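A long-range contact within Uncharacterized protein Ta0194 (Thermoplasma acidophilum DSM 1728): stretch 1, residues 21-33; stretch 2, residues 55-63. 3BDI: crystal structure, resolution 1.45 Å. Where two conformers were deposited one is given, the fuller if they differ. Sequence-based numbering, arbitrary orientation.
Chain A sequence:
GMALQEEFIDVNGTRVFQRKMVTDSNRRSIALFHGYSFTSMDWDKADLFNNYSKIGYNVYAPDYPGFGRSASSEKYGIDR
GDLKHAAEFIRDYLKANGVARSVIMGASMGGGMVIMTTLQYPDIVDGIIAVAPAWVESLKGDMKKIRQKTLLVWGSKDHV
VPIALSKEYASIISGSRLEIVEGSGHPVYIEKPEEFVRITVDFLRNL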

HETATM    1  N   MSE A  21     -12.513  -2.350  -7.103  1.00 10.32           N
HETATM    2  CA  MSE A  21     -12.923  -2.311  -8.510  1.00 10.86           C
HETATM    3  C   MSE A  21     -12.258  -3.490  -9.211  1.00  9.76           C
HETATM    4  O   MSE A  21     -11.072  -3.507  -9.408  1.00 12.41           O
HETATM    5  CB  MSE A  21     -12.500  -0.995  -9.117  1.00 10.26           C
HETATM    6  CG  MSE A  21     -12.987  -0.813 -10.560  1.00 12.18           C
HETATM    7 SE   MSE A  21     -12.757   0.944 -11.337  0.75 13.32          SE
HETATM    8  CE  MSE A  21     -14.214   1.892 -10.537  1.00 13.09           C
ATOM      9  N   VAL A  22     -13.074  -4.487  -9.504  1.00 15.14           N
ATOM     10  CA  VAL A  22     -12.498  -5.740  -9.987  1.00 14.69           C
ATOM     11  C   VAL A  22     -13.326  -6.326 -11.144  1.00 14.64           C
ATOM     12  O   VAL A  22     -14.511  -6.052 -11.261  1.00 15.88           O
ATOM     13  CB  VAL A  22     -12.433  -6.774  -8.831  1.00 18.04           C
ATOM     14  CG1 VAL A  22     -11.634  -6.208  -7.611  1.00 15.48           C
ATOM     15  CG2 VAL A  22     -13.794  -7.140  -8.413  1.00 14.48           C
ATOM     16  N   THR A  23     -12.680  -7.167 -11.927  0.50 16.15           N
ATOM     17  CA  THR A  23     -13.371  -8.002 -12.910  0.50 17.04           C
ATOM     18  C   THR A  23     -12.651  -9.349 -12.928  0.50 15.98           C
ATOM     19  O   THR A  23     -11.433  -9.395 -12.779  0.50 16.31           O
ATOM     20  CB  THR A  23     -13.408  -7.309 -14.285  0.50 15.52           C
ATOM     21  OG1 THR A  23     -14.171  -8.118 -15.195  0.50 17.94           O
ATOM     22  CG2 THR A  23     -12.000  -7.059 -14.840  0.50 17.54           C
ATOM     23  N   ASP A  24     -13.416 -10.438 -13.129  1.00 19.34           N
ATOM     24  CA  ASP A  24     -12.899 -11.815 -13.045  1.00 21.47           C
ATOM     25  C   ASP A  24     -11.836 -12.153 -14.076  1.00 23.69           C
ATOM     26  O   ASP A  24     -11.114 -13.118 -13.895  1.00 28.86           O
ATOM     27  CB  ASP A  24     -14.046 -12.848 -13.109  1.00 22.73           C
ATOM     28  N   SER A  25     -11.763 -11.366 -15.161  1.00 24.73           N
ATOM     29  CA  SER A  25     -10.762 -11.479 -16.238  1.00 24.50           C
ATOM     30  C   SER A  25      -9.371 -10.940 -15.941  1.00 21.56           C
ATOM     31  O   SER A  25      -8.381 -11.366 -16.529  1.00 23.94           O
ATOM     32  CB  SER A  25     -11.245 -10.688 -17.498  1.00 24.06           C
ATOM     33  OG  SER A  25     -12.652 -10.384 -17.490  1.00 29.07           O
ATOM     34  N   ASN A  26      -9.277  -9.952 -15.046  0.50 18.78           N
ATOM     35  CA  ASN A  26      -7.986  -9.388 -14.762  0.50 18.45           C
ATOM     36  C   ASN A  26      -7.080 -10.415 -14.123  0.50 18.86           C
ATOM     37  O   ASN A  26      -7.523 -11.221 -13.292  0.50 21.08           O
ATOM     38  CB  ASN A  26      -8.086  -8.140 -13.873  0.50 17.05           C
ATOM     39  CG  ASN A  26      -8.520  -6.899 -14.646  0.50 14.19           C
ATOM     40  OD1 ASN A  26      -8.075  -6.671 -15.806  0.50 18.49           O
ATOM     41  ND2 ASN A  26      -9.334  -6.061 -14.008  0.50  8.21           N
ATOM     42  N   ARG A  27      -5.816 -10.383 -14.502  1.00 20.08           N
ATOM     43  CA  ARG A  27      -4.843 -11.343 -13.991  1.00 23.23           C
ATOM     44  C   ARG A  27      -3.800 -10.621 -13.166  1.00 22.25           C
ATOM     45  O   ARG A  27      -2.719 -11.150 -12.869  1.00 25.59           O
ATOM     46  CB  ARG A  27      -4.264 -12.101 -15.193  1.00 26.28           C
ATOM     47  CG  ARG A  27      -5.351 -12.901 -15.923  1.00 29.31           C
ATOM     48  N   ARG A  28      -4.147  -9.372 -12.806  1.00 18.81           N
ATOM     49  CA  ARG A  28      -3.326  -8.507 -12.039  1.00 20.38           C
ATOM     50  C   ARG A  28      -4.176  -7.898 -10.915  1.00 11.44           C
ATOM     51  O   ARG A  28      -5.288  -7.492 -11.139  1.00 15.45           O
ATOM     52  CB  ARG A  28      -2.853  -7.368 -12.916  1.00 19.05           C
ATOM     53  CG  ARG A  28      -2.274  -7.860 -14.239  1.00 20.84           C
ATOM     54  CD  ARG A  28      -1.581  -6.745 -14.980  1.00 19.97           C
ATOM     55  NE  ARG A  28      -0.925  -7.264 -16.188  1.00 23.38           N
ATOM     56  N   SER A  29      -3.568  -7.872  -9.730  1.00 14.88           N
ATOM     57  CA  SER A  29      -4.168  -7.237  -8.541  1.00 13.65           C
ATOM     58  C   SER A  29      -3.233  -6.251  -7.879  1.00 11.68           C
ATOM     59  O   SER A  29      -2.000  -6.374  -7.855  1.00 12.06           O
ATOM     60  CB  SER A  29      -4.539  -8.312  -7.514  1.00 13.29           C
ATOM     61  OG  SER A  29      -5.485  -9.212  -8.074  1.00 15.45           O
ATOM     62  N   ILE A  30      -3.860  -5.207  -7.301  1.00 12.29           N
ATOM     63  CA  ILE A  30      -3.175  -4.281  -6.443  1.00 11.53           C
ATOM     64  C   ILE A  30      -4.088  -3.949  -5.249  1.00 10.36           C
ATOM     65  O   ILE A  30      -5.299  -3.806  -5.391  1.00 11.35           O
ATOM     66  CB  ILE A  30      -2.699  -2.980  -7.188  1.00 12.14           C
ATOM     67  CG1 ILE A  30      -1.814  -2.134  -6.272  1.00 11.29           C
ATOM     68  CG2 ILE A  30      -3.901  -2.224  -7.776  1.00 12.80           C
ATOM     69  CD1 ILE A  30      -1.158  -0.891  -6.981  1.00 13.10           C
ATOM     70  N   ALA A  31      -3.483  -3.931  -4.080  1.00  9.35           N
ATOM     71  CA  ALA A  31      -4.180  -3.588  -2.822  1.00  8.47           C
ATOM     72  C   ALA A  31      -3.463  -2.390  -2.199  1.00  9.79           C
ATOM     73  O   ALA A  31      -2.240  -2.316  -2.198  1.00  9.85           O
ATOM     74  CB  ALA A  31      -4.176  -4.797  -1.858  1.00 10.51           C
ATOM     75  N   LEU A  32      -4.259  -1.448  -1.693  1.00  8.85           N
ATOM     76  CA  LEU A  32      -3.845  -0.145  -1.210  1.00  9.40           C
ATOM     77  C   LEU A  32      -4.094  -0.022   0.271  1.00  7.29           C
ATOM     78  O   LEU A  32      -5.209  -0.271   0.718  1.00  9.37           O
ATOM     79  CB  LEU A  32      -4.616   0.974  -1.905  1.00  9.35           C
ATOM     80  CG  LEU A  32      -4.874   0.863  -3.400  1.00 10.96           C
ATOM     81  CD1 LEU A  32      -5.681   2.053  -3.928  1.00 11.29           C
ATOM     82  CD2 LEU A  32      -3.641   0.688  -4.218  1.00 12.58           C
ATOM     83  N   PHE A  33      -3.077   0.406   1.013  1.00  8.14           N
ATOM     84  CA  PHE A  33      -3.119   0.481   2.506  1.00  8.90           C
ATOM     85  C   PHE A  33      -2.769   1.890   2.946  1.00 10.09           C
ATOM     86  O   PHE A  33      -1.713   2.412   2.660  1.00 10.52           O
ATOM     87  CB  PHE A  33      -2.215  -0.603   3.120  1.00 10.06           C
ATOM     88  CG  PHE A  33      -2.578  -1.972   2.660  1.00  9.67           C
ATOM     89  CD1 PHE A  33      -3.604  -2.668   3.249  1.00  9.68           C
ATOM     90  CD2 PHE A  33      -1.946  -2.534   1.557  1.00  8.86           C
ATOM     91  CE1 PHE A  33      -3.988  -3.908   2.770  1.00 10.97           C
ATOM     92  CE2 PHE A  33      -2.333  -3.757   1.095  1.00  9.88           C
ATOM     93  CZ  PHE A  33      -3.335  -4.448   1.692  1.00  9.82           C
ATOM     94  N   ILE A  55      -5.335   0.001 -16.455  1.00 15.03           N
ATOM     95  CA  ILE A  55      -4.110  -0.729 -16.873  1.00 13.89           C
ATOM     96  C   ILE A  55      -4.206  -2.213 -16.454  1.00 16.16           C
ATOM     97  O   ILE A  55      -3.183  -2.874 -16.313  1.00 17.46           O
ATOM     98  CB  ILE A  55      -2.766  -0.039 -16.408  1.00 16.61           C
ATOM     99  CG1 ILE A  55      -2.672   0.104 -14.894  1.00 14.21           C
ATOM    100  CG2 ILE A  55      -2.645   1.357 -17.068  1.00 19.67           C
ATOM    101  CD1 ILE A  55      -1.308   0.441 -14.343  1.00 15.00           C
ATOM    102  N   GLY A  56      -5.430  -2.710 -16.240  1.00 17.38           N
ATOM    103  CA  GLY A  56      -5.685  -4.140 -16.033  1.00 18.20           C
ATOM    104  C   GLY A  56      -5.485  -4.730 -14.645  1.00 21.44           C
ATOM    105  O   GLY A  56      -5.454  -5.949 -14.502  1.00 20.10           O
ATOM    106  N   TYR A  57      -5.368  -3.876 -13.621  1.00 18.69           N
ATOM    107  CA  TYR A  57      -5.314  -4.325 -12.222  1.00 17.67           C
ATOM    108  C   TYR A  57      -6.709  -4.365 -11.560  1.00 16.07           C
ATOM    109  O   TYR A  57      -7.517  -3.447 -11.681  1.00 17.80           O
ATOM    110  CB  TYR A  57      -4.367  -3.435 -11.392  1.00 17.25           C
ATOM    111  CG  TYR A  57      -2.887  -3.662 -11.624  1.00 17.26           C
ATOM    112  CD1 TYR A  57      -2.238  -3.125 -12.751  1.00 19.65           C
ATOM    113  CD2 TYR A  57      -2.094  -4.398 -10.765  1.00 17.59           C
ATOM    114  CE1 TYR A  57      -0.875  -3.325 -12.979  1.00 19.89           C
ATOM    115  CE2 TYR A  57      -0.726  -4.590 -10.988  1.00 21.14           C
ATOM    116  CZ  TYR A  57      -0.093  -4.101 -12.125  1.00 11.97           C
ATOM    117  OH  TYR A  57       1.266  -4.261 -12.317  1.00 22.59           O
ATOM    118  N   ASN A  58      -7.000  -5.461 -10.856  1.00 13.78           N
ATOM    119  CA  ASN A  58      -8.070  -5.493  -9.859  1.00 14.38           C
ATOM    120  C   ASN A  58      -7.556  -4.700  -8.659  1.00 10.32           C
ATOM    121  O   ASN A  58      -6.448  -4.926  -8.208  1.00 12.92           O
ATOM    122  CB  ASN A  58      -8.404  -6.933  -9.480  1.00 14.15           C
ATOM    123  CG  ASN A  58      -9.276  -7.597 -10.508  1.00 14.32           C
ATOM    124  OD1 ASN A  58      -9.909  -6.941 -11.322  1.00 14.42           O
ATOM    125  ND2 ASN A  58      -9.373  -8.904 -10.417  1.00 15.80           N
ATOM    126  N   VAL A  59      -8.394  -3.790  -8.163  1.00 10.39           N
ATOM    127  CA  VAL A  59      -7.994  -2.846  -7.105  1.00  9.51           C
ATOM    128  C   VAL A  59      -8.811  -3.064  -5.819  1.00  8.14           C
ATOM    129  O   VAL A  59     -10.024  -3.070  -5.845  1.00  9.77           O
ATOM    130  CB  VAL A  59      -8.147  -1.393  -7.564  1.00  8.49           C
ATOM    131  CG1 VAL A  59      -7.538  -0.430  -6.537  1.00 10.04           C
ATOM    132  CG2 VAL A  59      -7.509  -1.195  -8.946  1.00 10.84           C
ATOM    133  N   TYR A  60      -8.083  -3.198  -4.714  1.00  9.98           N
ATOM    134  CA  TYR A  60      -8.705  -3.436  -3.397  1.00 10.22           C
ATOM    135  C   TYR A  60      -8.152  -2.420  -2.408  1.00 10.08           C
ATOM    136  O   TYR A  60      -6.955  -2.163  -2.418  1.00  9.46           O
ATOM    137  CB  TYR A  60      -8.326  -4.823  -2.881  1.00  9.10           C
ATOM    138  CG  TYR A  60      -8.736  -5.956  -3.790  1.00 10.27           C
ATOM    139  CD1 TYR A  60      -7.926  -6.373  -4.828  1.00 10.17           C
ATOM    140  CD2 TYR A  60      -9.953  -6.567  -3.628  1.00  9.90           C
ATOM    141  CE1 TYR A  60      -8.317  -7.418  -5.665  1.00 10.41           C
ATOM    142  CE2 TYR A  60     -10.337  -7.632  -4.468  1.00 10.54           C
ATOM    143  CZ  TYR A  60      -9.514  -8.015  -5.479  1.00 11.82           C
ATOM    144  OH  TYR A  60      -9.894  -9.059  -6.341  1.00 13.50           O
ATOM    145  N   ALA A  61      -8.994  -1.850  -1.548  1.00  8.34           N
ATOM    146  CA  ALA A  61      -8.496  -0.907  -0.537  1.00  8.38           C
ATOM    147  C   ALA A  61      -9.336  -1.020   0.739  1.00  7.76           C
ATOM    148  O   ALA A  61     -10.497  -0.606   0.728  1.00  8.11           O
ATOM    149  CB  ALA A  61      -8.570   0.528  -1.059  1.00  8.94           C
ATOM    150  N   PRO A  62      -8.803  -1.599   1.813  1.00  8.25           N
ATOM    151  CA  PRO A  62      -9.527  -1.656   3.097  1.00  7.25           C
ATOM    152  C   PRO A  62      -9.204  -0.502   4.025  1.00  8.17           C
ATOM    153  O   PRO A  62      -8.157   0.145   3.903  1.00  8.21           O
ATOM    154  CB  PRO A  62      -8.998  -2.936   3.711  1.00  8.08           C
ATOM    155  CG  PRO A  62      -7.583  -3.006   3.242  1.00  7.51           C
ATOM    156  CD  PRO A  62      -7.514  -2.307   1.878  1.00  7.91           C
ATOM    157  N   ASP A  63     -10.100  -0.277   4.985  1.00  7.47           N
ATOM    158  CA  ASP A  63      -9.762   0.497   6.193  1.00  7.01           C
ATOM    159  C   ASP A  63      -9.091  -0.486   7.146  1.00  7.30           C
ATOM    160  O   ASP A  63      -9.624  -1.586   7.393  1.00  8.97           O
ATOM    161  CB  ASP A  63     -10.964   1.137   6.828  1.00  7.75           C
ATOM    162  CG  ASP A  63     -11.549   2.264   5.998  1.00  7.99           C
ATOM    163  OD1 ASP A  63     -10.947   2.678   5.000  1.00  8.05           O
ATOM    164  OD2 ASP A  63     -12.655   2.730   6.375  1.00  8.31           O
TER
HETATM  165  O   HOH W   1     -10.041  -3.434 -12.093  1.00 20.62           O
HETATM  166  O   HOH W   2      -5.579  -8.061 -16.421  1.00 24.54           O
HETATM  167  O   HOH W   3      -8.052 -10.034  -8.037  1.00 15.35           O
HETATM  168  O   HOH W   4      -6.766   1.577   1.955  1.00  8.50           O

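The backbone of stretch 2 is bonded along both its edges. On one side the strand that ends at F33 runs parallel to the one that ends at P62, their directions 23° apart, and the hydrogen bonds alternate as parallel pairing requires: N58 N to R28 O (2.7 Å), I30 N to N58 O (2.8 Å), Y60 N to I30 O (2.9 Å) and L32 N to Y60 O (2.9 Å). N58 and Y60 thus each give and receive through the main chain. V59 turns its own polar groups to the other side, where M21 meets it as an antiparallel pair: M21 N to V59 O is 2.9 Å and V59 N to M21 O is 3.0 Å. Between these arms, residues T23 to N26 form a type I turn.

N58 suits its place because an amide both accepts and donates. N58 OD1 receives T23 N (2.8 Å) and N26 ND2 (2.9 Å), while N58 ND2 donates to T23 O (3.2 Å), so one buried side chain ties down the turn. G56, with phi of 83°, adopts a conformation that glycine tolerates easily.

Apolar packing follows the alternation of the strands. I30 and V59, branched residues at home in a strand, share one face of the sheet and touch through I30 CG2 and V59 CG2 (3.9 Å). On the opposite face lie S29, A31, N58 and Y60; the flat Y60 ring takes V22 over one face, with V22 CG1 3.5 Å from Y60 CZ. R28 CB sits over the Y57 ring, 3.9 Å from its centroid, a CH-pi contact. Further along, F33 CE1 meets P62 CG at 3.7 Å.

Water completes the polar network. Water 3 hydrogen-bonds to S29 OG, N58 ND2 and Y60 OH, while water 4 donates to both L32 O and P62 O, joining the strands where direct pairing has ended.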